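Local coordinates for uncharacterized protein (Streptococcus mutans, PDB 4R0J) that probably acts as a Cas5-family endoribonuclease of a subtype I-C CRISPR system, cutting the precursor transcript into CRISPR RNAs, at residues 14-19 / 96-101; 20-25 / 37-42. All blocks are in the same frame, centred on the assembly; numbering follows the deposited sequence.

Interaction 1: 14-19 / 96-101; sequences RIRGDR and DVEYLV
E98 stands between two arginines of the neighbouring strand and meets each with a different oxygen. Its chain runs beside that of R16, both pointing the same way with CG against CG, and OE1 accepts a weak hydrogen bond from R16 NE at 3.4 Å, the one salt bridge between the two segments; the carboxylate lies at the edge of that guanidinium but is turned 63° out of its plane. OE2 instead lies against the aliphatic part of R14, 3.4 Å from CD. With chi3 of R14 bent to 52°, NE is folded back from the line of the chain, and the head group pairs with D151 on the next strand. The two guanidiniums partly overlap, R16 NH2 sitting above the R14 plane toward its rim, and the carboxylates of E98 and D151 probably offset the crowding of like charge. Beyond E98, L100 CD2 packs on R14 CG at 3.8 Å. On the opposite face, that of I15, V97 and Y99, contacts are mostly apolar: I15 CG1 touches V101 CG2 at 4.2 Å, and V97 CG2 reaches over the backbone of G17, 3.5 Å from its O. I15 N donates to Y99 O and Y99 N to I15 O, each at 2.8 Å, and a second such pair joins G17 with V97. This is a regular antiparallel ladder between strands 11-17 and 97-107, within the large sheet of this Cas5-family protein.

Interaction 2: 20-25 / 37-42; sequences ALFTNP and SVPTRQ. With SO4 (sulfate ion), chain B.
F22 lays one ring face over the backbone of P39, the main apolar contact between the loop 20-25 and the segment leading into helix 41-51. Its CB points toward the opposite chain and lies 3.9 Å from V38 O, an acceptor that the contact buries and that has no partner in the model. Chi1 of -59° puts CG anti to the carbonyl carbon, where it meets P39 CA. CD2 comes closest, 3.5 Å from that same P39 CA, and CE2 continues along the proline, over its N and against CG at 3.8 Å. CZ, at the tip, reaches P39 CB and CG, both at 4.1 Å. The CA of P39 sits 21° off the ring normal, a CH-pi contact over the face.

Farther along, the link is polar and runs through a single water. It donates to T23 O and to Q42 OE1, the latter at 2.6 Å, and accepts from T40 OG1. That hydroxyl also caps the helix through A43 N, T40 being the N-cap residue, so one oxygen serves both the helix start and the loop. P25 CG rests 3.7 Å from Q42 OE1. R41 turns elsewhere, its NH1 and NH2 gripping two oxygens of a sulfate, probably from the crystallisation liquor, that Y181 and Q208 also bind. The F22 and P39 pair is set between Y99 of strand 97-107 and helix 41-51, touching A43 and L44, while V38 and T40 pack on M175 of strand 169-179.

Overall arrangement
Interaction 2 is nested along the chain within the long loop that interaction 1 closes: strand 11-17 runs through the corner at D18 into 20-25, the chain then passes 37-42 into helix 41-51, and strand 97-107 returns much later to pair with 14-17. The centres lie about 13 Å apart, yet the two contacts touch. Y99 bridges them, with CE1 3.4 Å from P39 CD and OH 3.5 Å from F22 CE2, and V97 lies near A20. Helix 41-51 packs on the face that carries I15, Y99 and V101, through I47 on I15 and through L44 and I48 on V101. The sheet, the start of the helix and the connecting loop thus meet around the buried side chains of Y99, F22 and P39.

Interaction 1: 14-19 / 96-101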
# COMPACT_ATOMS: atom_id res chain seq x y z
N ARG A 14 -3.27 9.36 4.71
CA ARG A 14 -3.14 10.03 3.42
C ARG A 14 -1.66 10.11 3.03
O ARG A 14 -0.82 10.54 3.82
CB ARG A 14 -3.78 11.42 3.48
CG ARG A 14 -3.53 12.25 2.24
CD ARG A 14 -4.33 13.53 2.25
NE ARG A 14 -4.14 14.28 3.48
CZ ARG A 14 -5.04 15.13 3.97
NH1 ARG A 14 -6.19 15.33 3.34
NH2 ARG A 14 -4.78 15.77 5.11
N ILE A 15 -1.35 9.67 1.81
CA ILE A 15 0.02 9.66 1.30
C ILE A 15 0.09 10.57 0.09
O ILE A 15 -0.70 10.40 -0.85
CB ILE A 15 0.42 8.24 0.80
CG1 ILE A 15 -0.05 7.15 1.76
CG2 ILE A 15 1.90 8.18 0.48
CD1 ILE A 15 0.51 7.25 3.13
N ARG A 16 1.02 11.52 0.09
CA ARG A 16 1.19 12.42 -1.04
C ARG A 16 2.63 12.39 -1.55
O ARG A 16 3.56 12.20 -0.77
CB ARG A 16 0.83 13.86 -0.64
CG ARG A 16 -0.66 14.10 -0.41
CD ARG A 16 -0.84 15.44 0.29
NE ARG A 16 -2.24 15.79 0.44
CZ ARG A 16 -2.69 16.76 1.24
NH1 ARG A 16 -1.83 17.48 1.95
NH2 ARG A 16 -3.99 17.01 1.32
N GLY A 17 2.80 12.60 -2.84
CA GLY A 17 4.14 12.65 -3.40
C GLY A 17 4.18 13.38 -4.72
O GLY A 17 3.22 13.32 -5.49
N ASP A 18 5.28 14.07 -4.99
CA ASP A 18 5.41 14.76 -6.26
C ASP A 18 5.66 13.77 -7.39
O ASP A 18 5.37 14.05 -8.55
CB ASP A 18 6.53 15.81 -6.20
CG ASP A 18 6.15 17.01 -5.35
OD1 ASP A 18 4.94 17.15 -5.05
OD2 ASP A 18 7.04 17.80 -4.99
N ARG A 19 6.21 12.61 -7.03
CA ARG A 19 6.63 11.63 -8.00
C ARG A 19 6.57 10.24 -7.39
O ARG A 19 6.81 10.05 -6.19
CB ARG A 19 8.06 11.95 -8.45
CG ARG A 19 8.68 10.96 -9.42
CD ARG A 19 10.07 11.43 -9.84
NE ARG A 19 10.01 12.73 -10.51
CZ ARG A 19 11.08 13.42 -10.90
NH1 ARG A 19 12.30 12.93 -10.69
NH2 ARG A 19 10.94 14.59 -11.50
N ASP A 96 2.46 13.90 -9.10
CA ASP A 96 1.44 14.54 -8.27
C ASP A 96 0.37 13.56 -7.78
O ASP A 96 -0.82 13.68 -8.13
CB ASP A 96 0.81 15.73 -9.02
CG ASP A 96 -0.18 16.51 -8.15
OD1 ASP A 96 -0.16 16.35 -6.91
OD2 ASP A 96 -0.97 17.30 -8.72
N VAL A 97 0.79 12.60 -6.96
CA VAL A 97 -0.09 11.55 -6.48
C VAL A 97 -0.59 11.80 -5.06
O VAL A 97 0.09 12.44 -4.25
CB VAL A 97 0.60 10.16 -6.54
CG1 VAL A 97 1.05 9.88 -7.96
CG2 VAL A 97 1.79 10.09 -5.57
N GLU A 98 -1.79 11.32 -4.79
CA GLU A 98 -2.37 11.31 -3.46
C GLU A 98 -3.18 10.05 -3.30
O GLU A 98 -4.06 9.75 -4.13
CB GLU A 98 -3.25 12.56 -3.25
CG GLU A 98 -4.00 12.50 -1.94
CD GLU A 98 -4.71 13.79 -1.60
OE1 GLU A 98 -4.30 14.85 -2.09
OE2 GLU A 98 -5.69 13.72 -0.82
N TYR A 99 -2.88 9.28 -2.25
CA TYR A 99 -3.60 8.05 -1.96
C TYR A 99 -4.13 8.11 -0.55
O TYR A 99 -3.48 8.64 0.35
CB TYR A 99 -2.68 6.83 -2.13
CG TYR A 99 -2.01 6.81 -3.48
CD1 TYR A 99 -2.76 6.60 -4.63
CD2 TYR A 99 -0.65 7.02 -3.60
CE1 TYR A 99 -2.17 6.60 -5.88
CE2 TYR A 99 -0.04 7.03 -4.85
CZ TYR A 99 -0.81 6.80 -5.98
OH TYR A 99 -0.22 6.81 -7.21
N LEU A 100 -5.34 7.61 -0.37
CA LEU A 100 -5.90 7.40 0.96
C LEU A 100 -5.90 5.90 1.20
O LEU A 100 -6.42 5.13 0.38
CB LEU A 100 -7.32 7.96 1.03
CG LEU A 100 -7.56 9.34 0.42
CD1 LEU A 100 -9.04 9.75 0.56
CD2 LEU A 100 -6.64 10.38 1.07
N VAL A 101 -5.30 5.47 2.30
CA VAL A 101 -5.13 4.04 2.56
C VAL A 101 -5.88 3.62 3.81
O VAL A 101 -5.80 4.28 4.85
CB VAL A 101 -3.65 3.66 2.70
CG1 VAL A 101 -3.53 2.16 2.90
CG2 VAL A 101 -2.89 4.08 1.45

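Interaction 2: 20-25 / 37-42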
# COMPACT_ATOMS: atom_id res chain seq x y z
N ALA A 20 6.24 9.25 -8.21
CA ALA A 20 6.23 7.87 -7.73
C ALA A 20 6.58 6.91 -8.86
O ALA A 20 6.46 7.26 -10.04
CB ALA A 20 4.85 7.52 -7.11
N LEU A 21 7.06 5.73 -8.48
CA LEU A 21 7.41 4.70 -9.45
C LEU A 21 7.02 3.34 -8.87
O LEU A 21 7.71 2.81 -7.99
CB LEU A 21 8.90 4.73 -9.76
CG LEU A 21 9.45 3.71 -10.76
CD1 LEU A 21 8.75 3.88 -12.11
CD2 LEU A 21 10.96 3.85 -10.92
N PHE A 22 5.92 2.80 -9.34
CA PHE A 22 5.41 1.52 -8.85
C PHE A 22 5.63 0.50 -9.95
O PHE A 22 5.17 0.68 -11.07
CB PHE A 22 3.93 1.62 -8.48
CG PHE A 22 3.64 2.65 -7.43
CD1 PHE A 22 4.32 2.64 -6.21
CD2 PHE A 22 2.70 3.65 -7.66
CE1 PHE A 22 4.06 3.59 -5.23
CE2 PHE A 22 2.44 4.61 -6.70
CZ PHE A 22 3.12 4.58 -5.48
N THR A 23 6.39 -0.55 -9.65
CA THR A 23 6.84 -1.43 -10.71
C THR A 23 6.39 -2.87 -10.55
O THR A 23 5.91 -3.27 -9.51
CB THR A 23 8.36 -1.39 -10.90
OG1 THR A 23 9.01 -1.74 -9.66
CG2 THR A 23 8.81 -0.01 -11.34
N ASN A 24 6.54 -3.61 -11.64
CA ASN A 24 6.42 -5.05 -11.63
C ASN A 24 7.82 -5.63 -11.43
O ASN A 24 8.64 -5.64 -12.35
CB ASN A 24 5.86 -5.52 -12.97
CG ASN A 24 5.73 -7.01 -13.03
OD1 ASN A 24 5.99 -7.71 -12.05
ND2 ASN A 24 5.30 -7.51 -14.17
N PRO A 25 8.09 -6.11 -10.22
CA PRO A 25 9.42 -6.64 -9.89
C PRO A 25 9.60 -8.07 -10.36
O PRO A 25 10.68 -8.63 -10.22
CB PRO A 25 9.44 -6.57 -8.37
CG PRO A 25 8.01 -6.80 -7.97
CD PRO A 25 7.16 -6.17 -9.08
N SER A 37 0.05 2.51 -13.16
CA SER A 37 -0.69 3.75 -12.99
C SER A 37 -1.13 4.06 -11.56
O SER A 37 -1.51 5.19 -11.25
CB SER A 37 -1.93 3.74 -13.89
OG SER A 37 -1.54 3.79 -15.25
N VAL A 38 -1.10 3.04 -10.69
CA VAL A 38 -1.52 3.13 -9.29
C VAL A 38 -0.61 2.21 -8.47
O VAL A 38 0.08 1.37 -9.04
CB VAL A 38 -2.98 2.65 -9.11
CG1 VAL A 38 -3.96 3.56 -9.89
CG2 VAL A 38 -3.11 1.21 -9.54
N PRO A 39 -0.62 2.36 -7.13
CA PRO A 39 0.25 1.50 -6.31
C PRO A 39 -0.19 0.04 -6.36
O PRO A 39 -1.38 -0.27 -6.45
CB PRO A 39 0.03 2.01 -4.88
CG PRO A 39 -0.73 3.29 -4.99
CD PRO A 39 -1.41 3.31 -6.33
N THR A 40 0.79 -0.84 -6.26
CA THR A 40 0.52 -2.25 -6.05
C THR A 40 0.33 -2.51 -4.55
O THR A 40 0.67 -1.67 -3.70
CB THR A 40 1.74 -3.05 -6.51
OG1 THR A 40 2.88 -2.58 -5.78
CG2 THR A 40 2.03 -2.85 -8.00
N ARG A 41 -0.17 -3.69 -4.20
CA ARG A 41 -0.24 -4.01 -2.79
C ARG A 41 1.16 -3.98 -2.20
O ARG A 41 1.36 -3.46 -1.11
CB ARG A 41 -0.90 -5.36 -2.50
CG ARG A 41 -1.42 -5.39 -1.05
CD ARG A 41 -2.02 -6.71 -0.63
NE ARG A 41 -1.02 -7.60 -0.06
CZ ARG A 41 -1.31 -8.67 0.68
NH1 ARG A 41 -0.33 -9.43 1.16
NH2 ARG A 41 -2.57 -8.97 0.95
N GLN A 42 2.13 -4.52 -2.94
CA GLN A 42 3.53 -4.51 -2.47
C GLN A 42 3.97 -3.10 -2.07
O GLN A 42 4.55 -2.89 -1.01
CB GLN A 42 4.48 -5.05 -3.53
CG GLN A 42 5.92 -5.16 -3.00
CD GLN A 42 6.97 -5.22 -4.08
OE1 GLN A 42 6.80 -4.65 -5.16
NE2 GLN A 42 8.06 -5.93 -3.80
S SO4 B . -2.21 -11.99 2.52
O1 SO4 B . -2.41 -13.44 2.60
O2 SO4 B . -2.60 -11.54 1.18
O3 SO4 B . -3.04 -11.33 3.52
O4 SO4 B . -0.80 -11.67 2.76
O HOH W 1 5.29 -3.24 -6.77